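Local coordinates for Peptide/nickel transport system substrate-binding protein (Listeria monocytogenes serotype 1/2a, PDB 5KZT) that binds peptides and probably delivers them for transport across the cell membrane, at residues A318-P330 / P427-F439. Numbering follows the deposited sequence.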
loop_
_atom_site.group_PDB
_atom_site.type_symbol
_atom_site.label_atom_id
_atom_site.label_comp_id
_atom_site.label_asym_id
_atom_site.label_seq_id
_atom_site.Cartn_x
_atom_site.Cartn_y
_atom_site.Cartn_z
ATOM N N ALA A 318 -7.269 -9.453 -13.498
ATOM C CA ALA A 318 -6.960 -10.221 -12.310
ATOM C C ALA A 318 -8.163 -11.093 -12.006
ATOM O O ALA A 318 -9.300 -10.607 -12.018
ATOM C CB ALA A 318 -6.692 -9.287 -11.146
ATOM N N ASN A 319 -7.905 -12.371 -11.755
ATOM C CA ASN A 319 -8.903 -13.321 -11.248
ATOM C C ASN A 319 -8.430 -13.956 -9.937
ATOM O O ASN A 319 -8.848 -15.067 -9.556
ATOM C CB ASN A 319 -9.154 -14.379 -12.304
ATOM C CG ASN A 319 -9.667 -13.788 -13.598
ATOM O OD1 ASN A 319 -8.993 -13.834 -14.624
ATOM N ND2 ASN A 319 -10.843 -13.226 -13.561
ATOM N N ASN A 320 -7.524 -13.238 -9.270
ATOM C CA ASN A 320 -6.964 -13.575 -7.980
ATOM C C ASN A 320 -6.679 -12.274 -7.232
ATOM O O ASN A 320 -6.331 -11.240 -7.834
ATOM C CB ASN A 320 -5.641 -14.308 -8.115
ATOM C CG ASN A 320 -5.757 -15.607 -8.883
ATOM O OD1 ASN A 320 -5.748 -15.604 -10.110
ATOM N ND2 ASN A 320 -5.873 -16.717 -8.161
ATOM N N LEU A 321 -6.780 -12.333 -5.915
ATOM C CA LEU A 321 -6.316 -11.260 -5.053
ATOM C C LEU A 321 -4.797 -11.164 -5.064
ATOM O O LEU A 321 -4.228 -10.063 -5.162
ATOM C CB LEU A 321 -6.801 -11.490 -3.622
ATOM C CG LEU A 321 -6.248 -10.535 -2.587
ATOM C CD1 LEU A 321 -6.552 -9.093 -2.960
ATOM C CD2 LEU A 321 -6.790 -10.905 -1.211
ATOM N N VAL A 322 -4.142 -12.317 -4.944
ATOM C CA VAL A 322 -2.687 -12.394 -4.970
ATOM C C VAL A 322 -2.246 -12.238 -6.430
ATOM O O VAL A 322 -2.791 -12.889 -7.302
ATOM C CB VAL A 322 -2.170 -13.712 -4.359
ATOM C CG1 VAL A 322 -0.659 -13.853 -4.552
ATOM C CG2 VAL A 322 -2.558 -13.801 -2.881
ATOM N N PRO A 323 -1.309 -11.315 -6.704
ATOM C CA PRO A 323 -0.896 -11.075 -8.078
ATOM C C PRO A 323 -0.025 -12.205 -8.640
ATOM O O PRO A 323 0.688 -12.861 -7.886
ATOM C CB PRO A 323 -0.130 -9.755 -7.994
ATOM C CG PRO A 323 0.352 -9.706 -6.596
ATOM C CD PRO A 323 -0.733 -10.321 -5.785
ATOM N N GLU A 324 -0.120 -12.426 -9.951
ATOM C CA GLU A 324 0.724 -13.419 -10.629
ATOM C C GLU A 324 2.160 -12.947 -10.596
ATOM O O GLU A 324 2.414 -11.758 -10.657
ATOM C CB GLU A 324 0.340 -13.581 -12.083
ATOM C CG GLU A 324 -1.050 -14.111 -12.333
ATOM C CD GLU A 324 -1.254 -14.364 -13.802
ATOM O OE1 GLU A 324 -1.055 -15.525 -14.240
ATOM O OE2 GLU A 324 -1.553 -13.385 -14.521
ATOM N N GLY A 325 3.089 -13.887 -10.509
ATOM C CA GLY A 325 4.513 -13.604 -10.622
ATOM C C GLY A 325 5.168 -13.073 -9.356
ATOM O O GLY A 325 6.295 -12.606 -9.417
ATOM N N PHE A 326 4.481 -13.164 -8.215
ATOM C CA PHE A 326 4.931 -12.524 -6.987
ATOM C C PHE A 326 5.416 -13.475 -5.882
ATOM O O PHE A 326 6.441 -13.228 -5.242
ATOM C CB PHE A 326 3.807 -11.625 -6.435
ATOM C CG PHE A 326 4.210 -10.870 -5.194
ATOM C CD1 PHE A 326 5.261 -9.971 -5.241
ATOM C CD2 PHE A 326 3.565 -11.084 -3.975
ATOM C CE1 PHE A 326 5.661 -9.278 -4.092
ATOM C CE2 PHE A 326 3.960 -10.404 -2.831
ATOM C CZ PHE A 326 4.996 -9.502 -2.892
ATOM N N THR A 327 4.671 -14.541 -5.640
ATOM C CA THR A 327 4.945 -15.449 -4.527
ATOM C C THR A 327 4.767 -16.919 -4.974
ATOM O O THR A 327 3.883 -17.224 -5.762
ATOM C CB THR A 327 4.031 -15.086 -3.340
ATOM O OG1 THR A 327 4.346 -15.907 -2.227
ATOM C CG2 THR A 327 2.584 -15.264 -3.677
ATOM N N PHE A 328 5.631 -17.807 -4.475
ATOM C CA PHE A 328 5.784 -19.149 -5.022
ATOM C C PHE A 328 5.900 -20.179 -3.915
ATOM O O PHE A 328 6.371 -19.892 -2.818
ATOM C CB PHE A 328 7.024 -19.238 -5.916
ATOM C CG PHE A 328 7.011 -18.268 -7.069
ATOM C CD1 PHE A 328 7.481 -16.969 -6.901
ATOM C CD2 PHE A 328 6.535 -18.655 -8.318
ATOM C CE1 PHE A 328 7.450 -16.063 -7.952
ATOM C CE2 PHE A 328 6.527 -17.758 -9.380
ATOM C CZ PHE A 328 6.967 -16.457 -9.193
ATOM N N ASP A 329 5.433 -21.376 -4.230
ATOM C CA ASP A 329 5.309 -22.488 -3.295
ATOM C C ASP A 329 6.706 -22.886 -2.804
ATOM O O ASP A 329 7.593 -23.120 -3.618
ATOM C CB ASP A 329 4.605 -23.637 -4.044
ATOM C CG ASP A 329 4.272 -24.846 -3.171
ATOM O OD1 ASP A 329 4.968 -25.111 -2.184
ATOM O OD2 ASP A 329 3.313 -25.571 -3.506
ATOM N N PRO A 330 6.910 -22.967 -1.463
ATOM C CA PRO A 330 8.240 -23.350 -0.973
ATOM C C PRO A 330 8.609 -24.776 -1.365
ATOM O O PRO A 330 9.782 -25.093 -1.438
ATOM C CB PRO A 330 8.129 -23.178 0.558
ATOM C CG PRO A 330 6.682 -23.338 0.826
ATOM C CD PRO A 330 5.995 -22.692 -0.350
ATOM N N PRO A 427 1.900 -5.063 -2.114
ATOM C CA PRO A 427 2.444 -5.903 -1.052
ATOM C C PRO A 427 3.437 -5.170 -0.161
ATOM O O PRO A 427 4.205 -4.356 -0.653
ATOM C CB PRO A 427 3.133 -7.019 -1.820
ATOM C CG PRO A 427 3.562 -6.359 -3.097
ATOM C CD PRO A 427 2.470 -5.397 -3.431
ATOM N N ASP A 428 3.437 -5.501 1.126
ATOM C CA ASP A 428 4.416 -4.954 2.084
ATOM C C ASP A 428 5.578 -5.903 2.371
ATOM O O ASP A 428 6.554 -5.484 2.980
ATOM C CB ASP A 428 3.708 -4.596 3.388
ATOM C CG ASP A 428 2.546 -3.651 3.165
ATOM O OD1 ASP A 428 2.631 -2.812 2.248
ATOM O OD2 ASP A 428 1.527 -3.772 3.862
ATOM N N TYR A 429 5.452 -7.156 1.921
ATOM C CA TYR A 429 6.494 -8.165 1.999
ATOM C C TYR A 429 6.083 -9.317 1.087
ATOM O O TYR A 429 4.930 -9.371 0.661
ATOM C CB TYR A 429 6.689 -8.655 3.439
ATOM C CG TYR A 429 5.428 -9.155 4.109
ATOM C CD1 TYR A 429 4.576 -8.282 4.794
ATOM C CD2 TYR A 429 5.128 -10.517 4.124
ATOM C CE1 TYR A 429 3.424 -8.743 5.427
ATOM C CE2 TYR A 429 3.997 -10.987 4.757
ATOM C CZ TYR A 429 3.138 -10.099 5.393
ATOM O OH TYR A 429 2.027 -10.618 6.001
ATOM N N GLN A 430 7.004 -10.242 0.842
ATOM C CA GLN A 430 6.834 -11.241 -0.207
ATOM C C GLN A 430 6.278 -12.572 0.309
ATOM O O GLN A 430 6.998 -13.535 0.496
ATOM C CB GLN A 430 8.148 -11.420 -0.987
ATOM C CG GLN A 430 7.934 -12.081 -2.338
ATOM C CD GLN A 430 9.228 -12.368 -3.058
ATOM O OE1 GLN A 430 10.149 -11.532 -3.052
ATOM N NE2 GLN A 430 9.321 -13.573 -3.695
ATOM N N ASP A 431 4.974 -12.590 0.524
ATOM C CA ASP A 431 4.259 -13.756 1.030
ATOM C C ASP A 431 2.776 -13.466 0.771
ATOM O O ASP A 431 2.378 -12.299 0.795
ATOM C CB ASP A 431 4.539 -13.905 2.537
ATOM C CG ASP A 431 3.859 -15.116 3.160
ATOM O OD1 ASP A 431 4.466 -16.202 3.172
ATOM O OD2 ASP A 431 2.722 -14.992 3.644
ATOM N N PRO A 432 1.943 -14.504 0.514
ATOM C CA PRO A 432 0.529 -14.237 0.243
ATOM C C PRO A 432 -0.242 -13.529 1.364
ATOM O O PRO A 432 -1.219 -12.830 1.091
ATOM C CB PRO A 432 -0.051 -15.640 0.019
ATOM C CG PRO A 432 1.103 -16.462 -0.423
ATOM C CD PRO A 432 2.253 -15.945 0.384
ATOM N N SER A 433 0.206 -13.708 2.603
ATOM C CA SER A 433 -0.445 -13.108 3.767
ATOM C C SER A 433 -0.544 -11.592 3.719
ATOM O O SER A 433 -1.485 -11.032 4.282
ATOM C CB SER A 433 0.233 -13.552 5.070
ATOM O OG SER A 433 1.575 -13.091 5.153
ATOM N N THR A 434 0.394 -10.912 3.058
ATOM C CA THR A 434 0.269 -9.464 2.911
ATOM C C THR A 434 -1.085 -9.068 2.285
ATOM O O THR A 434 -1.680 -8.065 2.681
ATOM C CB THR A 434 1.456 -8.816 2.164
ATOM O OG1 THR A 434 1.357 -7.381 2.271
ATOM C CG2 THR A 434 1.530 -9.241 0.691
ATOM N N PHE A 435 -1.593 -9.885 1.360
ATOM C CA PHE A 435 -2.927 -9.687 0.771
ATOM C C PHE A 435 -4.050 -10.344 1.586
ATOM O O PHE A 435 -5.088 -9.720 1.871
ATOM C CB PHE A 435 -2.957 -10.250 -0.657
ATOM C CG PHE A 435 -2.087 -9.480 -1.631
ATOM C CD1 PHE A 435 -2.607 -8.407 -2.337
ATOM C CD2 PHE A 435 -0.756 -9.834 -1.838
ATOM C CE1 PHE A 435 -1.805 -7.692 -3.217
ATOM C CE2 PHE A 435 0.049 -9.112 -2.699
ATOM C CZ PHE A 435 -0.485 -8.034 -3.389
ATOM N N LEU A 436 -3.851 -11.596 1.953
ATOM C CA LEU A 436 -4.944 -12.376 2.546
ATOM C C LEU A 436 -5.356 -11.866 3.928
ATOM O O LEU A 436 -6.542 -11.873 4.259
ATOM C CB LEU A 436 -4.568 -13.855 2.603
ATOM C CG LEU A 436 -4.257 -14.561 1.266
ATOM C CD1 LEU A 436 -3.562 -15.895 1.505
ATOM C CD2 LEU A 436 -5.510 -14.764 0.446
ATOM N N ASP A 437 -4.386 -11.395 4.715
ATOM C CA ASP A 437 -4.656 -10.905 6.051
ATOM C C ASP A 437 -5.586 -9.690 6.123
ATOM O O ASP A 437 -6.157 -9.413 7.174
ATOM C CB ASP A 437 -3.356 -10.537 6.758
ATOM C CG ASP A 437 -2.551 -11.737 7.172
ATOM O OD1 ASP A 437 -3.009 -12.900 7.052
ATOM O OD2 ASP A 437 -1.427 -11.514 7.635
ATOM N N LEU A 438 -5.752 -8.975 5.016
ATOM C CA LEU A 438 -6.657 -7.832 4.999
ATOM C C LEU A 438 -8.099 -8.160 5.400
ATOM O O LEU A 438 -8.780 -7.333 6.003
ATOM C CB LEU A 438 -6.685 -7.227 3.593
ATOM C CG LEU A 438 -5.352 -6.742 3.014
ATOM C CD1 LEU A 438 -5.545 -6.225 1.586
ATOM C CD2 LEU A 438 -4.691 -5.691 3.882
ATOM N N PHE A 439 -8.564 -9.360 5.072
ATOM C CA PHE A 439 -10.001 -9.642 5.141
ATOM C C PHE A 439 -10.418 -10.562 6.287
ATOM O O PHE A 439 -11.527 -11.093 6.289
ATOM C CB PHE A 439 -10.450 -10.143 3.769
ATOM C CG PHE A 439 -10.152 -9.147 2.678
ATOM C CD1 PHE A 439 -10.853 -7.942 2.627
ATOM C CD2 PHE A 439 -9.120 -9.369 1.769
ATOM C CE1 PHE A 439 -10.569 -6.988 1.660
ATOM C CE2 PHE A 439 -8.828 -8.409 0.794
ATOM C CZ PHE A 439 -9.558 -7.224 0.737
HETATM O O HOH W 1 6.661 -15.942 -0.784
#
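Phe-435 offers one face of its ring to Pro-323, whose CD sits 3.7 Å from the Phe-435 ring centroid in a CH-pi contact, displaced toward the CZ and CE2 rim. With CG beside the backbone N and anti to the carbonyl carbon (chi1 -67°), the side chain heads for the 318-330 loop, and chi2 of -90° turns its face to Pro-323. On the CB side of Phe-435, Leu-321 packs its CG at 3.8 Å from that CB; its CD2 branch runs on to the ring edge of Phe-439, 3.8 Å from CE2. Val-322 adds CG2, which touches CB of both Phe-435 and Pro-432.

The Type II turn from Pro-323 to Phe-326 then brings in the ring of Phe-326. With CG of Phe-326 swung anti to the backbone N (chi1 -177°), the far end of the ring reaches Pro-427, Phe-326 CZ lying 3.3 Å from Pro-427 CB. Gln-430 lays its CG over one face of the Phe-326 ring, 4.2 Å from the centroid, while Tyr-429 O lies at the ring edge. Phe-326 CE2 in turn meets the edge of the Phe-435 ring.

Thr-327 OG1, 3.3 Å from Pro-432 CD, and its CG2 lie against the Pro-432 ring, and a water joins OG1 to Gln-430 O, 2.7 Å from each; the water donates to the carbonyl. Just beyond, Asp-431, ahead of the turn into the helix, takes a capping bond from Ser-433 N on OD2; Ser-433 OG donates to the same oxygen from the opposite face of the carboxylate plane, and OD2 also forms a salt bridge with Arg-473.

This largely apolar, buried contact fastens the loop after strand 316-317 to the short helix 433-436 and the segment leading into it, where Asp-428 binds the peptide backbone. Helix 336-340 contributes Tyr-336 and helix 471-487 Trp-474 against Thr-327 and Pro-432, while Ile-491 of strand 491-503 packs on Leu-321 and Phe-439.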